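Local structure of putative peptidase (4L8K) at residues S7-D20 / W33-D46. The protein is a putative peptidase of family S41, which probably hydrolyses peptide bonds in protein or peptide substrates. Numbering follows the deposited sequence.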
loop_
_atom_site.group_PDB
_atom_site.type_symbol
_atom_site.label_atom_id
_atom_site.label_comp_id
_atom_site.label_asym_id
_atom_site.label_seq_id
_atom_site.Cartn_x
_atom_site.Cartn_y
_atom_site.Cartn_z
ATOM N N SER A 7 29.448 -17.138 13.074
ATOM C CA SER A 7 30.173 -15.939 13.489
ATOM C C SER A 7 29.520 -14.603 13.029
ATOM O O SER A 7 28.938 -14.530 11.942
ATOM C CB SER A 7 31.621 -16.001 12.993
ATOM O OG SER A 7 31.780 -15.512 11.672
ATOM N N PRO A 8 29.704 -13.515 13.819
ATOM C CA PRO A 8 29.117 -12.221 13.439
ATOM C C PRO A 8 29.607 -11.705 12.088
ATOM O O PRO A 8 28.808 -11.185 11.302
ATOM C CB PRO A 8 29.554 -11.296 14.587
ATOM C CG PRO A 8 29.643 -12.205 15.749
ATOM C CD PRO A 8 30.310 -13.431 15.166
ATOM N N ARG A 9 30.889 -11.890 11.790
ATOM C CA ARG A 9 31.440 -11.407 10.532
ATOM C C ARG A 9 30.876 -12.185 9.319
ATOM O O ARG A 9 30.633 -11.562 8.289
ATOM C CB ARG A 9 32.965 -11.385 10.559
ATOM C CG ARG A 9 33.492 -10.278 11.503
ATOM C CD ARG A 9 34.924 -9.855 11.248
ATOM N NE ARG A 9 35.145 -9.472 9.854
ATOM C CZ ARG A 9 34.907 -8.267 9.347
ATOM N NH1 ARG A 9 34.463 -7.284 10.124
ATOM N NH2 ARG A 9 35.112 -8.033 8.061
ATOM N N ASP A 10 30.572 -13.497 9.471
ATOM C CA ASP A 10 29.970 -14.314 8.406
ATOM C C ASP A 10 28.554 -13.858 8.111
ATOM O O ASP A 10 28.161 -13.809 6.946
ATOM C CB ASP A 10 29.966 -15.803 8.787
ATOM C CG ASP A 10 31.323 -16.474 8.763
ATOM O OD1 ASP A 10 32.257 -15.914 8.137
ATOM O OD2 ASP A 10 31.454 -17.569 9.358
ATOM N N ASN A 11 27.793 -13.496 9.168
ATOM C CA ASN A 11 26.426 -12.997 9.036
ATOM C C ASN A 11 26.432 -11.575 8.494
ATOM O O ASN A 11 25.590 -11.248 7.666
ATOM C CB ASN A 11 25.695 -13.107 10.354
ATOM C CG ASN A 11 25.370 -14.548 10.628
ATOM O OD1 ASN A 11 24.431 -15.106 10.065
ATOM N ND2 ASN A 11 26.228 -15.220 11.373
ATOM N N PHE A 12 27.421 -10.759 8.883
ATOM C CA PHE A 12 27.580 -9.415 8.306
ATOM C C PHE A 12 27.790 -9.529 6.774
ATOM O O PHE A 12 27.065 -8.895 5.997
ATOM C CB PHE A 12 28.756 -8.661 8.973
ATOM C CG PHE A 12 29.368 -7.573 8.124
ATOM C CD1 PHE A 12 28.620 -6.458 7.739
ATOM C CD2 PHE A 12 30.690 -7.667 7.693
ATOM C CE1 PHE A 12 29.178 -5.470 6.915
ATOM C CE2 PHE A 12 31.259 -6.662 6.905
ATOM C CZ PHE A 12 30.494 -5.570 6.515
ATOM N N GLU A 13 28.784 -10.352 6.365
ATOM C CA GLU A 13 29.142 -10.584 4.965
ATOM C C GLU A 13 27.945 -11.091 4.162
ATOM O O GLU A 13 27.660 -10.532 3.112
ATOM C CB GLU A 13 30.315 -11.582 4.837
ATOM C CG GLU A 13 31.653 -11.072 5.349
ATOM C CD GLU A 13 32.398 -10.014 4.553
ATOM O OE1 GLU A 13 32.007 -9.731 3.395
ATOM O OE2 GLU A 13 33.403 -9.488 5.088
ATOM N N ALA A 14 27.226 -12.108 4.681
ATOM C CA ALA A 14 26.064 -12.708 4.026
ATOM C C ALA A 14 24.930 -11.696 3.847
ATOM O O ALA A 14 24.406 -11.585 2.740
ATOM C CB ALA A 14 25.568 -13.901 4.819
ATOM N N LEU A 15 24.590 -10.935 4.913
ATOM C CA LEU A 15 23.548 -9.919 4.862
ATOM C C LEU A 15 23.899 -8.803 3.861
ATOM O O LEU A 15 23.031 -8.412 3.085
ATOM C CB LEU A 15 23.260 -9.328 6.264
ATOM C CG LEU A 15 22.166 -8.230 6.311
ATOM C CD1 LEU A 15 20.832 -8.721 5.730
ATOM C CD2 LEU A 15 21.985 -7.686 7.689
ATOM N N TRP A 16 25.153 -8.302 3.873
ATOM C CA TRP A 16 25.576 -7.254 2.944
ATOM C C TRP A 16 25.426 -7.733 1.476
ATOM O O TRP A 16 24.931 -6.982 0.630
ATOM C CB TRP A 16 27.032 -6.805 3.229
ATOM C CG TRP A 16 27.417 -5.620 2.389
ATOM C CD1 TRP A 16 27.158 -4.307 2.663
ATOM C CD2 TRP A 16 27.923 -5.654 1.037
ATOM N NE1 TRP A 16 27.562 -3.514 1.609
ATOM C CE2 TRP A 16 28.035 -4.316 0.598
ATOM C CE3 TRP A 16 28.376 -6.684 0.188
ATOM C CZ2 TRP A 16 28.592 -3.979 -0.648
ATOM C CZ3 TRP A 16 28.920 -6.348 -1.046
ATOM C CH2 TRP A 16 29.013 -5.013 -1.459
ATOM N N ARG A 17 25.857 -8.983 1.201
ATOM C CA ARG A 17 25.820 -9.635 -0.107
ATOM C C ARG A 17 24.374 -9.872 -0.578
ATOM O O ARG A 17 24.074 -9.618 -1.748
ATOM C CB ARG A 17 26.595 -10.957 -0.069
ATOM C CG ARG A 17 27.686 -11.066 -1.140
ATOM C CD ARG A 17 28.378 -12.415 -1.125
ATOM N NE ARG A 17 27.989 -13.245 -2.269
ATOM C CZ ARG A 17 26.966 -14.094 -2.269
ATOM N NH1 ARG A 17 26.208 -14.234 -1.184
ATOM N NH2 ARG A 17 26.681 -14.799 -3.355
ATOM N N ILE A 18 23.477 -10.325 0.337
ATOM C CA ILE A 18 22.063 -10.559 0.014
ATOM C C ILE A 18 21.429 -9.232 -0.468
ATOM O O ILE A 18 20.729 -9.224 -1.484
ATOM C CB ILE A 18 21.280 -11.203 1.193
ATOM C CG1 ILE A 18 21.711 -12.675 1.386
ATOM C CG2 ILE A 18 19.753 -11.118 0.959
ATOM C CD1 ILE A 18 21.348 -13.299 2.722
HETATM N N MSE A 19 21.717 -8.118 0.249
HETATM C CA MSE A 19 21.225 -6.794 -0.101
HETATM C C MSE A 19 21.835 -6.321 -1.404
HETATM O O MSE A 19 21.107 -5.897 -2.302
HETATM C CB MSE A 19 21.538 -5.806 1.020
HETATM C CG MSE A 19 20.588 -5.921 2.209
HETATM SE SE MSE A 19 18.888 -5.109 1.806
HETATM C CE MSE A 19 19.368 -3.233 1.778
ATOM N N ASP A 20 23.171 -6.437 -1.528
ATOM C CA ASP A 20 23.935 -6.013 -2.710
ATOM C C ASP A 20 23.410 -6.629 -4.008
ATOM O O ASP A 20 23.299 -5.930 -5.016
ATOM C CB ASP A 20 25.413 -6.377 -2.539
ATOM C CG ASP A 20 26.326 -5.772 -3.579
ATOM O OD1 ASP A 20 26.358 -4.522 -3.695
ATOM O OD2 ASP A 20 27.039 -6.539 -4.254
ATOM N N TRP A 33 26.232 1.584 -1.247
ATOM C CA TRP A 33 26.296 0.301 -0.553
ATOM C C TRP A 33 27.737 -0.197 -0.347
ATOM O O TRP A 33 27.975 -0.944 0.602
ATOM C CB TRP A 33 25.430 -0.755 -1.259
ATOM C CG TRP A 33 25.032 -1.902 -0.371
ATOM C CD1 TRP A 33 25.251 -3.229 -0.605
ATOM C CD2 TRP A 33 24.317 -1.826 0.877
ATOM N NE1 TRP A 33 24.727 -3.988 0.417
ATOM C CE2 TRP A 33 24.150 -3.152 1.345
ATOM C CE3 TRP A 33 23.765 -0.766 1.629
ATOM C CZ2 TRP A 33 23.512 -3.443 2.561
ATOM C CZ3 TRP A 33 23.093 -1.057 2.809
ATOM C CH2 TRP A 33 22.976 -2.382 3.267
ATOM N N ASP A 34 28.698 0.261 -1.171
ATOM C CA ASP A 34 30.118 -0.076 -1.011
ATOM C C ASP A 34 30.722 0.664 0.186
ATOM O O ASP A 34 31.551 0.087 0.889
ATOM C CB ASP A 34 30.913 0.251 -2.292
ATOM C CG ASP A 34 30.766 -0.748 -3.430
ATOM O OD1 ASP A 34 30.443 -1.927 -3.154
ATOM O OD2 ASP A 34 31.030 -0.363 -4.594
ATOM N N ASP A 35 30.306 1.934 0.422
ATOM C CA ASP A 35 30.769 2.741 1.563
ATOM C C ASP A 35 30.130 2.229 2.854
ATOM O O ASP A 35 30.728 2.366 3.921
ATOM C CB ASP A 35 30.467 4.247 1.390
ATOM C CG ASP A 35 30.970 4.904 0.106
ATOM O OD1 ASP A 35 31.945 4.380 -0.498
ATOM O OD2 ASP A 35 30.411 5.963 -0.278
ATOM N N VAL A 36 28.907 1.646 2.744
ATOM C CA VAL A 36 28.180 1.015 3.850
ATOM C C VAL A 36 28.989 -0.236 4.256
ATOM O O VAL A 36 29.178 -0.490 5.457
ATOM C CB VAL A 36 26.687 0.702 3.485
ATOM C CG1 VAL A 36 26.070 -0.306 4.449
ATOM C CG2 VAL A 36 25.846 1.981 3.450
ATOM N N TYR A 37 29.520 -0.979 3.250
ATOM C CA TYR A 37 30.362 -2.138 3.546
ATOM C C TYR A 37 31.620 -1.700 4.324
ATOM O O TYR A 37 31.917 -2.295 5.350
ATOM C CB TYR A 37 30.775 -2.920 2.279
ATOM C CG TYR A 37 31.660 -4.103 2.607
ATOM C CD1 TYR A 37 31.111 -5.336 2.943
ATOM C CD2 TYR A 37 33.048 -3.962 2.680
ATOM C CE1 TYR A 37 31.919 -6.412 3.317
ATOM C CE2 TYR A 37 33.867 -5.026 3.069
ATOM C CZ TYR A 37 33.299 -6.254 3.366
ATOM O OH TYR A 37 34.115 -7.303 3.721
ATOM N N ASP A 38 32.349 -0.687 3.821
ATOM C CA ASP A 38 33.600 -0.197 4.423
ATOM C C ASP A 38 33.403 0.251 5.867
ATOM O O ASP A 38 34.227 -0.080 6.717
ATOM C CB ASP A 38 34.213 0.947 3.597
ATOM C CG ASP A 38 34.612 0.552 2.191
ATOM O OD1 ASP A 38 34.888 -0.648 1.966
ATOM O OD2 ASP A 38 34.652 1.445 1.315
ATOM N N ARG A 39 32.298 0.965 6.147
ATOM C CA ARG A 39 32.004 1.459 7.494
ATOM C C ARG A 39 31.660 0.317 8.466
ATOM O O ARG A 39 32.265 0.215 9.532
ATOM C CB ARG A 39 30.868 2.481 7.457
ATOM C CG ARG A 39 31.348 3.847 6.988
ATOM C CD ARG A 39 30.302 4.932 7.134
ATOM N NE ARG A 39 29.213 4.784 6.168
ATOM C CZ ARG A 39 27.933 4.630 6.489
ATOM N NH1 ARG A 39 27.554 4.609 7.762
ATOM N NH2 ARG A 39 27.019 4.513 5.543
ATOM N N TYR A 40 30.707 -0.549 8.083
ATOM C CA TYR A 40 30.243 -1.646 8.938
ATOM C C TYR A 40 31.272 -2.769 9.074
ATOM O O TYR A 40 31.249 -3.489 10.075
ATOM C CB TYR A 40 28.880 -2.170 8.458
ATOM C CG TYR A 40 27.773 -1.205 8.828
ATOM C CD1 TYR A 40 27.502 -0.080 8.042
ATOM C CD2 TYR A 40 27.046 -1.369 10.003
ATOM C CE1 TYR A 40 26.509 0.836 8.401
ATOM C CE2 TYR A 40 26.075 -0.446 10.383
ATOM C CZ TYR A 40 25.795 0.640 9.565
ATOM O OH TYR A 40 24.815 1.530 9.918
ATOM N N ASN A 41 32.202 -2.877 8.118
ATOM C CA ASN A 41 33.307 -3.831 8.156
ATOM C C ASN A 41 34.164 -3.574 9.404
ATOM O O ASN A 41 34.602 -4.530 10.050
ATOM C CB ASN A 41 34.154 -3.704 6.886
ATOM C CG ASN A 41 35.363 -4.589 6.842
ATOM O OD1 ASN A 41 35.291 -5.786 7.079
ATOM N ND2 ASN A 41 36.494 -4.022 6.487
ATOM N N LEU A 42 34.338 -2.277 9.766
ATOM C CA LEU A 42 35.130 -1.827 10.918
ATOM C C LEU A 42 34.365 -1.951 12.223
ATOM O O LEU A 42 34.980 -1.953 13.295
ATOM C CB LEU A 42 35.582 -0.362 10.738
ATOM C CG LEU A 42 36.411 -0.022 9.484
ATOM C CD1 LEU A 42 36.465 1.477 9.259
ATOM C CD2 LEU A 42 37.811 -0.598 9.561
ATOM N N LEU A 43 33.035 -2.056 12.145
ATOM C CA LEU A 43 32.182 -2.120 13.324
ATOM C C LEU A 43 31.864 -3.554 13.771
ATOM O O LEU A 43 31.809 -3.805 14.979
ATOM C CB LEU A 43 30.873 -1.332 13.085
ATOM C CG LEU A 43 31.033 0.189 12.866
ATOM C CD1 LEU A 43 29.763 0.815 12.395
ATOM C CD2 LEU A 43 31.427 0.878 14.118
ATOM N N VAL A 44 31.665 -4.486 12.828
ATOM C CA VAL A 44 31.331 -5.865 13.178
ATOM C C VAL A 44 32.598 -6.620 13.632
ATOM O O VAL A 44 33.583 -6.681 12.901
ATOM C CB VAL A 44 30.589 -6.597 12.033
ATOM C CG1 VAL A 44 30.195 -8.006 12.453
ATOM C CG2 VAL A 44 29.364 -5.802 11.561
ATOM N N LYS A 45 32.567 -7.168 14.863
ATOM C CA LYS A 45 33.657 -7.963 15.449
ATOM C C LYS A 45 33.130 -9.326 15.860
ATOM O O LYS A 45 32.015 -9.403 16.359
ATOM C CB LYS A 45 34.295 -7.261 16.681
ATOM C CG LYS A 45 34.560 -5.762 16.538
ATOM C CD LYS A 45 35.870 -5.494 15.805
ATOM C CE LYS A 45 36.188 -4.033 15.661
ATOM N NZ LYS A 45 37.148 -3.785 14.551
ATOM N N ASP A 46 33.946 -10.387 15.733
ATOM C CA ASP A 46 33.524 -11.741 16.110
ATOM C C ASP A 46 33.327 -11.916 17.636
ATOM O O ASP A 46 32.768 -12.935 18.055
ATOM C CB ASP A 46 34.504 -12.789 15.557
ATOM C CG ASP A 46 34.210 -13.184 14.112
ATOM O OD1 ASP A 46 33.103 -12.863 13.615
ATOM O OD2 ASP A 46 35.076 -13.838 13.484
#
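W16 and W33 both hold CG anti to the backbone N (chi1 -173° and -158°), and from two antiparallel helices this lays the two indoles over one another, pointing opposite ways. The five-membered rings form an offset stack with centroids 3.7 Å apart, and each indole reaches the other residue's carbonyl: W33 NE1 donates almost straight to W16 O at 3.0 Å, while W16 NE1 donates less straight to W33 O at 2.8 Å. Each acceptor already takes an amide of its own helix, D20 N or Y37 N, so this pair illustrates how helical carbonyls can carry a second, interhelical bond. Y37 CB lies over the other face of W16, 3.7 Å from the five-membered ring centroid, with the tyrosine ring edge-on to that face. A leucine at W16 would probably leave W33 O without its indole donor and Y37 CB without its flat support. The Y37 hydroxyl donates to the syn lone pair of E13 OE2 at 2.7 Å. F12 completes an aromatic cluster with W16, W33 and Y37: its CZ and CE2 touch Y37 CE1, the two rings nearly parallel but displaced until they hardly overlap, while CE1 meets Y40 CB and CB lies against V44 CG1. A bend in the R9 chain (chi3 54°) carries NH1 to N41 O and V44 O (2.8 and 3.0 Å), one nitrogen gathering two backbone carbonyls of 33-46; NH2 meets N41 OD1. D46 OD1 accepts from R9 N (3.0 Å) in the first turn of helix 8-22, where S7 is the N-cap. The pair belongs to the region matching the Tricorn protease C1 domain: helix 50-61 packs against P8, F12, L15 and V36, while strands 252-256 and 262-266 meet helix 8-22 through L15, I18 and M19.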